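Local coordinates for alginate biosynthesis protein AlgJ (Pseudomonas putida, PDB 4O8V) that probably transfers acetyl groups to mannuronate residues of alginate in the periplasm, as part of an inner-membrane complex with AlgI and AlgF, at residues V57-V61 with F88-A92; A109-V115 with M126-V130; D120-P125 with Y219-W225. All blocks are in the same frame, centred on the assembly; numbering follows the deposited sequence.

Contact 1: residues V57-V61 with F88-A92; sequences VLAIV and FHAQA
A single water ties strand to helix: it is hydrogen-bonded to Ile60 O at 2.7 Å and lies 2.9 Å from His89 NE2, at the edge of the imidazole and in its plane. Next to this bridge the contact is greasy. Ile60 drives its CD1 methyl between two rings. The methyl sits squarely over the centre of the His89 imidazole, 3.6 Å from its centroid, and makes a second CH-pi contact with the Phe88 face, there displaced toward the rim. The other branch of Ile60, CG2, presses on Phe88 CD2 at 3.6 Å. This is alpha/beta packing of the SGNH hydrolase-like fold: segments 57-61 and 88-92, on the outer sheet strand 55-61 and on helix 84-94, run nearly antiparallel, their axes 10.6 Å apart. Phe274 on the neighbouring strand 269-275 meets Phe88 edge-to-face, and Tyr85, one turn back along the helix, does the same to His89. In Leu58, chi1 -179° and chi2 63° together place CD2 against Phe88 CE1 at 4.0 Å, the two side chains crossing at about a right angle. The same methyl touches Ala92 CB at 4.3 Å.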
loop_
_atom_site.group_PDB
_atom_site.type_symbol
_atom_site.label_atom_id
_atom_site.label_comp_id
_atom_site.label_asym_id
_atom_site.label_seq_id
_atom_site.Cartn_x
_atom_site.Cartn_y
_atom_site.Cartn_z
ATOM N N VAL A 57 8.703 -4.309 -7.719
ATOM C CA VAL A 57 7.869 -5.260 -7.003
ATOM C C VAL A 57 6.628 -4.491 -6.538
ATOM O O VAL A 57 6.683 -3.642 -5.623
ATOM C CB VAL A 57 8.589 -5.898 -5.804
ATOM C CG1 VAL A 57 7.644 -6.885 -5.087
ATOM C CG2 VAL A 57 9.865 -6.586 -6.223
ATOM N N LEU A 58 5.515 -4.751 -7.212
ATOM C CA LEU A 58 4.262 -4.071 -6.920
ATOM C C LEU A 58 3.620 -4.756 -5.733
ATOM O O LEU A 58 3.522 -5.979 -5.725
ATOM C CB LEU A 58 3.333 -4.099 -8.139
ATOM C CG LEU A 58 1.978 -3.399 -8.005
ATOM C CD1 LEU A 58 2.161 -1.886 -7.766
ATOM C CD2 LEU A 58 1.144 -3.648 -9.268
ATOM N N ALA A 59 3.188 -3.968 -4.747
ATOM C CA ALA A 59 2.582 -4.520 -3.530
ATOM C C ALA A 59 1.120 -4.082 -3.468
ATOM O O ALA A 59 0.794 -2.992 -2.975
ATOM C CB ALA A 59 3.334 -4.077 -2.303
ATOM N N ILE A 60 0.244 -4.922 -4.017
ATOM C CA ILE A 60 -1.187 -4.581 -4.079
ATOM C C ILE A 60 -1.809 -4.875 -2.709
ATOM O O ILE A 60 -1.901 -6.030 -2.317
ATOM C CB ILE A 60 -1.927 -5.388 -5.186
ATOM C CG1 ILE A 60 -1.326 -5.113 -6.571
ATOM C CG2 ILE A 60 -3.446 -5.046 -5.194
ATOM C CD1 ILE A 60 -1.814 -6.121 -7.624
ATOM N N VAL A 61 -2.209 -3.839 -1.974
ATOM C CA VAL A 61 -2.798 -4.055 -0.641
ATOM C C VAL A 61 -4.289 -4.340 -0.769
ATOM O O VAL A 61 -5.027 -3.562 -1.349
ATOM C CB VAL A 61 -2.602 -2.841 0.277
ATOM C CG1 VAL A 61 -3.016 -3.192 1.735
ATOM C CG2 VAL A 61 -1.140 -2.391 0.235
ATOM N N PHE A 88 -6.940 -6.723 -10.632
ATOM C CA PHE A 88 -5.699 -5.941 -10.528
ATOM C C PHE A 88 -4.499 -6.890 -10.722
ATOM O O PHE A 88 -3.592 -6.640 -11.531
ATOM C CB PHE A 88 -5.635 -5.229 -9.170
ATOM C CG PHE A 88 -4.641 -4.083 -9.082
ATOM C CD1 PHE A 88 -3.650 -3.894 -10.035
ATOM C CD2 PHE A 88 -4.686 -3.214 -7.995
ATOM C CE1 PHE A 88 -2.743 -2.842 -9.916
ATOM C CE2 PHE A 88 -3.794 -2.164 -7.872
ATOM C CZ PHE A 88 -2.818 -1.974 -8.836
ATOM N N HIS A 89 -4.501 -7.999 -9.992
ATOM C CA HIS A 89 -3.424 -8.966 -10.144
ATOM C C HIS A 89 -3.343 -9.525 -11.567
ATOM O O HIS A 89 -2.258 -9.635 -12.126
ATOM C CB HIS A 89 -3.572 -10.105 -9.146
ATOM C CG HIS A 89 -2.896 -9.834 -7.846
ATOM N ND1 HIS A 89 -1.528 -9.934 -7.691
ATOM C CD2 HIS A 89 -3.389 -9.427 -6.649
ATOM C CE1 HIS A 89 -1.211 -9.635 -6.443
ATOM N NE2 HIS A 89 -2.320 -9.317 -5.791
ATOM N N ALA A 90 -4.489 -9.859 -12.151
ATOM C CA ALA A 90 -4.515 -10.403 -13.493
ATOM C C ALA A 90 -3.961 -9.397 -14.502
ATOM O O ALA A 90 -3.205 -9.770 -15.409
ATOM C CB ALA A 90 -5.930 -10.815 -13.880
ATOM N N GLN A 91 -4.344 -8.129 -14.361
ATOM C CA GLN A 91 -3.882 -7.099 -15.314
ATOM C C GLN A 91 -2.401 -6.769 -15.120
ATOM O O GLN A 91 -1.671 -6.499 -16.089
ATOM C CB GLN A 91 -4.713 -5.819 -15.182
ATOM C CG GLN A 91 -6.109 -5.935 -15.727
ATOM C CD GLN A 91 -6.159 -5.669 -17.207
ATOM O OE1 GLN A 91 -5.136 -5.377 -17.842
ATOM N NE2 GLN A 91 -7.355 -5.754 -17.775
ATOM N N ALA A 92 -1.958 -6.800 -13.871
ATOM C CA ALA A 92 -0.549 -6.605 -13.571
ATOM C C ALA A 92 0.271 -7.695 -14.230
ATOM O O ALA A 92 1.340 -7.426 -14.749
ATOM C CB ALA A 92 -0.310 -6.597 -12.074
HETATM O O HOH W 1 -1.153 -8.417 -3.307
#

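Contact 2: residues A109-V115 with M126-V130; sequences AKARGQV and MGAEV
Over the centre of one face of the Arg112 guanidinium lies the selenium of selenomethionine Met126, 4.0 Å above the plane, with Met126 CG nearby at 3.8 Å from Arg112 NH2. At the guanidinium edge, near its plane, Glu129 OE1 stands 4.2 Å from Arg112 NH2. The guanidinium and carboxylate planes are only 21° apart, but the charged atoms are too far apart for a salt bridge; the carboxylate's firmer partner is Arg189, which pairs with OE2. Val130 CG2 comes in obliquely to within 3.6 Å of Arg112 NH1 and also packs on Ala109 CB. Bends at chi2 (-95°) and chi3 (-76°) fold the Met126 chain so that its CE methyl tucks into the loop, 3.4 Å from the carbonyl O of Gly113 and against Val115 CG1. Gly113 adopts backbone angles at which any side chain would collide with the carbonyl before it. Gly127 is needed for another reason: its CA makes a CA-H...O contact of 3.6 Å with Val115 O, and a CB here would clash with that oxygen. Thr124 is the N-cap of helix 125-141, its OG1 bonding Gly127 N and also Gln114 O. The whole is a loop folded back on the N-capped first turns of helix 125-141, which begins just after Asp120 and His122, two of the three probable active-site residues.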
loop_
_atom_site.group_PDB
_atom_site.type_symbol
_atom_site.label_atom_id
_atom_site.label_comp_id
_atom_site.label_asym_id
_atom_site.label_seq_id
_atom_site.Cartn_x
_atom_site.Cartn_y
_atom_site.Cartn_z
ATOM N N ALA A 109 -3.104 -14.685 8.572
ATOM C CA ALA A 109 -2.643 -14.034 9.802
ATOM C C ALA A 109 -3.766 -13.492 10.717
ATOM O O ALA A 109 -3.506 -13.132 11.868
ATOM C CB ALA A 109 -1.676 -12.879 9.443
ATOM N N LYS A 110 -5.002 -13.444 10.234
ATOM C CA LYS A 110 -6.121 -12.998 11.085
ATOM C C LYS A 110 -6.284 -13.826 12.377
ATOM O O LYS A 110 -6.807 -13.330 13.387
ATOM C CB LYS A 110 -7.443 -13.026 10.302
ATOM C CG LYS A 110 -7.511 -12.019 9.160
ATOM C CD LYS A 110 -8.722 -12.257 8.282
ATOM C CE LYS A 110 -10.028 -11.969 9.007
ATOM N NZ LYS A 110 -11.219 -12.291 8.174
ATOM N N ALA A 111 -5.851 -15.075 12.349
ATOM C CA ALA A 111 -5.969 -15.925 13.538
ATOM C C ALA A 111 -5.107 -15.413 14.694
ATOM O O ALA A 111 -5.421 -15.650 15.868
ATOM C CB ALA A 111 -5.610 -17.348 13.200
ATOM N N ARG A 112 -4.028 -14.701 14.362
ATOM C CA ARG A 112 -3.101 -14.185 15.364
ATOM C C ARG A 112 -3.602 -12.908 16.046
ATOM O O ARG A 112 -3.234 -12.618 17.188
ATOM C CB ARG A 112 -1.718 -13.910 14.714
ATOM C CG ARG A 112 -1.036 -15.148 14.136
ATOM C CD ARG A 112 0.009 -14.744 13.095
ATOM N NE ARG A 112 1.041 -13.879 13.656
ATOM C CZ ARG A 112 2.002 -13.299 12.937
ATOM N NH1 ARG A 112 2.053 -13.493 11.626
ATOM N NH2 ARG A 112 2.913 -12.530 13.528
ATOM N N GLY A 113 -4.426 -12.140 15.339
ATOM C CA GLY A 113 -4.893 -10.861 15.827
ATOM C C GLY A 113 -5.300 -10.001 14.645
ATOM O O GLY A 113 -5.373 -10.495 13.522
ATOM N N GLN A 114 -5.588 -8.729 14.902
ATOM C CA GLN A 114 -6.033 -7.830 13.849
ATOM C C GLN A 114 -4.893 -7.555 12.863
ATOM O O GLN A 114 -3.790 -7.174 13.277
ATOM C CB GLN A 114 -6.539 -6.517 14.437
ATOM C CG GLN A 114 -7.900 -6.694 15.122
ATOM C CD GLN A 114 -8.472 -5.396 15.646
ATOM O OE1 GLN A 114 -9.039 -5.364 16.732
ATOM N NE2 GLN A 114 -8.374 -4.324 14.853
ATOM N N VAL A 115 -5.180 -7.725 11.574
ATOM C CA VAL A 115 -4.209 -7.374 10.539
ATOM C C VAL A 115 -4.557 -6.005 9.931
ATOM O O VAL A 115 -3.727 -5.398 9.266
ATOM C CB VAL A 115 -4.111 -8.487 9.450
ATOM C CG1 VAL A 115 -3.679 -9.848 10.084
ATOM C CG2 VAL A 115 -5.390 -8.647 8.660
HETATM N N MSE A 126 1.380 -5.543 12.921
HETATM C CA MSE A 126 1.499 -6.955 12.607
HETATM C C MSE A 126 1.074 -7.247 11.165
HETATM O O MSE A 126 1.704 -8.069 10.485
HETATM C CB MSE A 126 0.679 -7.802 13.591
HETATM C CG MSE A 126 0.898 -9.286 13.429
HETATM SE SE MSE A 126 -0.455 -10.146 12.282
HETATM C CE MSE A 126 -1.957 -10.206 13.543
ATOM N N GLY A 127 0.022 -6.571 10.696
ATOM C CA GLY A 127 -0.452 -6.767 9.340
ATOM C C GLY A 127 0.593 -6.343 8.314
ATOM O O GLY A 127 0.839 -7.022 7.309
ATOM N N ALA A 128 1.211 -5.201 8.569
ATOM C CA ALA A 128 2.240 -4.696 7.657
ATOM C C ALA A 128 3.466 -5.625 7.662
ATOM O O ALA A 128 4.138 -5.816 6.660
ATOM C CB ALA A 128 2.622 -3.261 8.034
ATOM N N GLU A 129 3.731 -6.245 8.799
ATOM C CA GLU A 129 4.884 -7.110 8.921
ATOM C C GLU A 129 4.664 -8.396 8.107
ATOM O O GLU A 129 5.588 -8.894 7.457
ATOM C CB GLU A 129 5.141 -7.412 10.404
ATOM C CG GLU A 129 6.290 -8.366 10.671
ATOM C CD GLU A 129 6.415 -8.679 12.146
ATOM O OE1 GLU A 129 5.637 -9.518 12.652
ATOM O OE2 GLU A 129 7.269 -8.058 12.807
ATOM N N VAL A 130 3.447 -8.937 8.163
ATOM C CA VAL A 130 3.067 -10.074 7.335
ATOM C C VAL A 130 3.259 -9.754 5.848
ATOM O O VAL A 130 3.853 -10.557 5.101
ATOM C CB VAL A 130 1.604 -10.493 7.613
ATOM C CG1 VAL A 130 1.131 -11.517 6.591
ATOM C CG2 VAL A 130 1.499 -11.046 9.022
#

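Contact 3: residues D120-P125 with Y219-W225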
loop_
_atom_site.group_PDB
_atom_site.type_symbol
_atom_site.label_atom_id
_atom_site.label_comp_id
_atom_site.label_asym_id
_atom_site.label_seq_id
_atom_site.Cartn_x
_atom_site.Cartn_y
_atom_site.Cartn_z
ATOM N N ASP A 120 -9.733 2.445 11.496
ATOM C CA ASP A 120 -8.759 3.158 10.661
ATOM C C ASP A 120 -8.627 2.412 9.331
ATOM O O ASP A 120 -8.912 1.218 9.269
ATOM C CB ASP A 120 -7.427 3.238 11.420
ATOM C CG ASP A 120 -6.367 4.118 10.730
ATOM O OD1 ASP A 120 -5.709 3.634 9.782
ATOM O OD2 ASP A 120 -6.178 5.280 11.183
ATOM N N THR A 121 -8.223 3.095 8.266
ATOM C CA THR A 121 -8.070 2.438 6.971
ATOM C C THR A 121 -6.879 1.482 6.927
ATOM O O THR A 121 -6.823 0.597 6.072
ATOM C CB THR A 121 -7.875 3.461 5.819
ATOM O OG1 THR A 121 -6.673 4.197 6.056
ATOM C CG2 THR A 121 -9.065 4.403 5.736
ATOM N N HIS A 122 -5.915 1.659 7.825
ATOM C CA HIS A 122 -4.603 1.041 7.610
ATOM C C HIS A 122 -4.410 -0.337 8.229
ATOM O O HIS A 122 -5.089 -0.721 9.178
ATOM C CB HIS A 122 -3.504 1.967 8.132
ATOM C CG HIS A 122 -3.422 3.259 7.375
ATOM N ND1 HIS A 122 -3.930 4.445 7.861
ATOM C CD2 HIS A 122 -2.922 3.532 6.145
ATOM C CE1 HIS A 122 -3.723 5.401 6.967
ATOM N NE2 HIS A 122 -3.125 4.871 5.911
ATOM N N TRP A 123 -3.447 -1.080 7.695
ATOM C CA TRP A 123 -3.000 -2.274 8.384
ATOM C C TRP A 123 -2.417 -1.930 9.754
ATOM O O TRP A 123 -1.909 -0.829 9.985
ATOM C CB TRP A 123 -1.967 -3.044 7.546
ATOM C CG TRP A 123 -0.879 -2.209 6.891
ATOM C CD1 TRP A 123 -0.350 -1.012 7.319
ATOM C CD2 TRP A 123 -0.155 -2.569 5.702
ATOM N NE1 TRP A 123 0.657 -0.605 6.446
ATOM C CE2 TRP A 123 0.788 -1.542 5.450
ATOM C CE3 TRP A 123 -0.231 -3.654 4.817
ATOM C CZ2 TRP A 123 1.657 -1.569 4.339
ATOM C CZ3 TRP A 123 0.643 -3.681 3.717
ATOM C CH2 TRP A 123 1.562 -2.631 3.489
ATOM N N THR A 124 -2.530 -2.885 10.669
ATOM C CA THR A 124 -1.807 -2.861 11.930
ATOM C C THR A 124 -0.330 -3.141 11.704
ATOM O O THR A 124 0.056 -3.637 10.642
ATOM C CB THR A 124 -2.339 -3.938 12.914
ATOM O OG1 THR A 124 -2.047 -5.241 12.383
ATOM C CG2 THR A 124 -3.864 -3.769 13.169
ATOM N N PRO A 125 0.500 -2.838 12.705
ATOM C CA PRO A 125 1.915 -3.176 12.548
ATOM C C PRO A 125 2.143 -4.665 12.269
ATOM O O PRO A 125 3.015 -5.006 11.468
ATOM C CB PRO A 125 2.511 -2.771 13.884
ATOM C CG PRO A 125 1.613 -1.679 14.363
ATOM C CD PRO A 125 0.256 -2.038 13.920
ATOM N N TYR A 219 0.058 4.055 3.900
ATOM C CA TYR A 219 0.376 2.689 4.385
ATOM C C TYR A 219 1.884 2.555 4.602
ATOM O O TYR A 219 2.344 1.849 5.519
ATOM C CB TYR A 219 -0.103 1.588 3.418
ATOM C CG TYR A 219 -1.586 1.309 3.459
ATOM C CD1 TYR A 219 -2.464 2.071 2.694
ATOM C CD2 TYR A 219 -2.119 0.289 4.273
ATOM C CE1 TYR A 219 -3.837 1.836 2.718
ATOM C CE2 TYR A 219 -3.515 0.036 4.297
ATOM C CZ TYR A 219 -4.356 0.814 3.518
ATOM O OH TYR A 219 -5.718 0.606 3.539
ATOM N N SER A 220 2.651 3.274 3.782
ATOM C CA SER A 220 4.118 3.196 3.814
ATOM C C SER A 220 4.765 4.404 4.460
ATOM O O SER A 220 5.869 4.302 4.978
ATOM C CB SER A 220 4.685 3.064 2.387
ATOM O OG SER A 220 4.307 1.838 1.794
ATOM N N ALA A 221 4.110 5.564 4.381
ATOM C CA ALA A 221 4.716 6.785 4.897
ATOM C C ALA A 221 4.572 6.933 6.397
ATOM O O ALA A 221 5.370 7.603 7.030
ATOM C CB ALA A 221 4.112 8.031 4.203
ATOM N N ASN A 222 3.530 6.346 6.961
ATOM C CA ASN A 222 3.223 6.550 8.374
ATOM C C ASN A 222 4.046 5.588 9.260
ATOM O O ASN A 222 3.874 4.375 9.175
ATOM C CB ASN A 222 1.698 6.353 8.603
ATOM C CG ASN A 222 1.255 6.793 9.974
ATOM O OD1 ASN A 222 2.022 6.709 10.932
ATOM N ND2 ASN A 222 0.001 7.274 10.080
ATOM N N PRO A 223 4.932 6.137 10.105
ATOM C CA PRO A 223 5.777 5.340 11.000
ATOM C C PRO A 223 4.973 4.382 11.897
ATOM O O PRO A 223 5.521 3.369 12.346
ATOM C CB PRO A 223 6.482 6.402 11.861
ATOM C CG PRO A 223 6.491 7.638 11.011
ATOM C CD PRO A 223 5.169 7.584 10.277
ATOM N N HIS A 224 3.704 4.682 12.161
ATOM C CA HIS A 224 2.939 3.852 13.103
ATOM C C HIS A 224 2.826 2.392 12.643
ATOM O O HIS A 224 2.746 1.496 13.478
ATOM C CB HIS A 224 1.514 4.407 13.321
ATOM C CG HIS A 224 1.435 5.589 14.240
ATOM N ND1 HIS A 224 2.202 5.716 15.376
ATOM C CD2 HIS A 224 0.636 6.684 14.205
ATOM C CE1 HIS A 224 1.900 6.847 15.989
ATOM N NE2 HIS A 224 0.957 7.457 15.293
ATOM N N TRP A 225 2.798 2.145 11.332
ATOM C CA TRP A 225 2.604 0.775 10.841
ATOM C C TRP A 225 3.957 0.071 10.660
ATOM O O TRP A 225 3.996 -1.133 10.425
ATOM C CB TRP A 225 1.791 0.761 9.531
ATOM C CG TRP A 225 0.770 1.890 9.456
ATOM C CD1 TRP A 225 0.573 2.773 8.415
ATOM C CD2 TRP A 225 -0.162 2.272 10.485
ATOM N NE1 TRP A 225 -0.444 3.667 8.738
ATOM C CE2 TRP A 225 -0.890 3.389 10.006
ATOM C CE3 TRP A 225 -0.442 1.783 11.770
ATOM C CZ2 TRP A 225 -1.876 4.022 10.768
ATOM C CZ3 TRP A 225 -1.421 2.410 12.523
ATOM C CH2 TRP A 225 -2.122 3.522 12.027
HETATM O O HOH W 2 5.158 -3.629 10.829
#
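His122 turns CG beside its backbone N (chi1 -65°), which brings the imidazole edge to Tyr219 and one of its faces to Trp225, while Trp123 holds CG between its own N and carbonyl carbon (chi1 45°), bringing its indole against both. The His122 edge points at the face of Tyr219 in a T-shaped pair, and Trp225 stacks offset on one imidazole face, with NE1 3.3 Å from His122 CG. Thr121 OG1 lies over the opposite face. Tyr219 in turn presents its edge to the Trp123 face, and Trp123 NE1 donates in its ring plane to Tyr219 O at 3.1 Å, a bent bond of 148°. Asp120 OD1 is gripped twice: its syn lone pair takes His122 ND1 at 2.7 Å, its anti lone pair the backbone N of His122 at 2.8 Å, closing an Asx turn. With NE2 of His122 bonded to Ser218, this matches the Ser-His-Asp triad inferred by similarity for this acetyltransferase. Replacing Trp225 by an alanine would probably open a gap beside that imidazole face and leave His122 without its stacking partner. The Trp123 carbonyl O, buried without a hydrogen-bonding partner, approaches the Trp225 ring obliquely, 3.5 Å from CE3, and a water lies 2.6 Å from Pro125 O and 2.8 Å from Trp225 O, bridging the two carbonyls. Around the cluster, strand 184-193 packs on Trp225 and Pro125 through Leu186, strand 269-275 backs Tyr219 through Glu273 and Pro275, and helix 125-141 meets Trp123 through Ala128 and Ala131.

Overall arrangement
Contacts 1 and 3 are buried, contact 2 only partly so, with Arg112 exposed. Contact 1 belongs to the sheet-helix framework and is mainly apolar, away from the probable active site; contact 3 is aromatic and polar and carries the inferred catalytic residues. Contact 2 mixes a charged group, a selenium and backbone carbonyls. Contacts 2 and 3 share helix 125-141: their segments alternate along the chain, their centres lie 12 Å apart, and the backbone of Val115 and Thr124 joins them. Contact 1 reaches contact 3 through Val61, which packs on Trp123 and Tyr219, but does not touch contact 2.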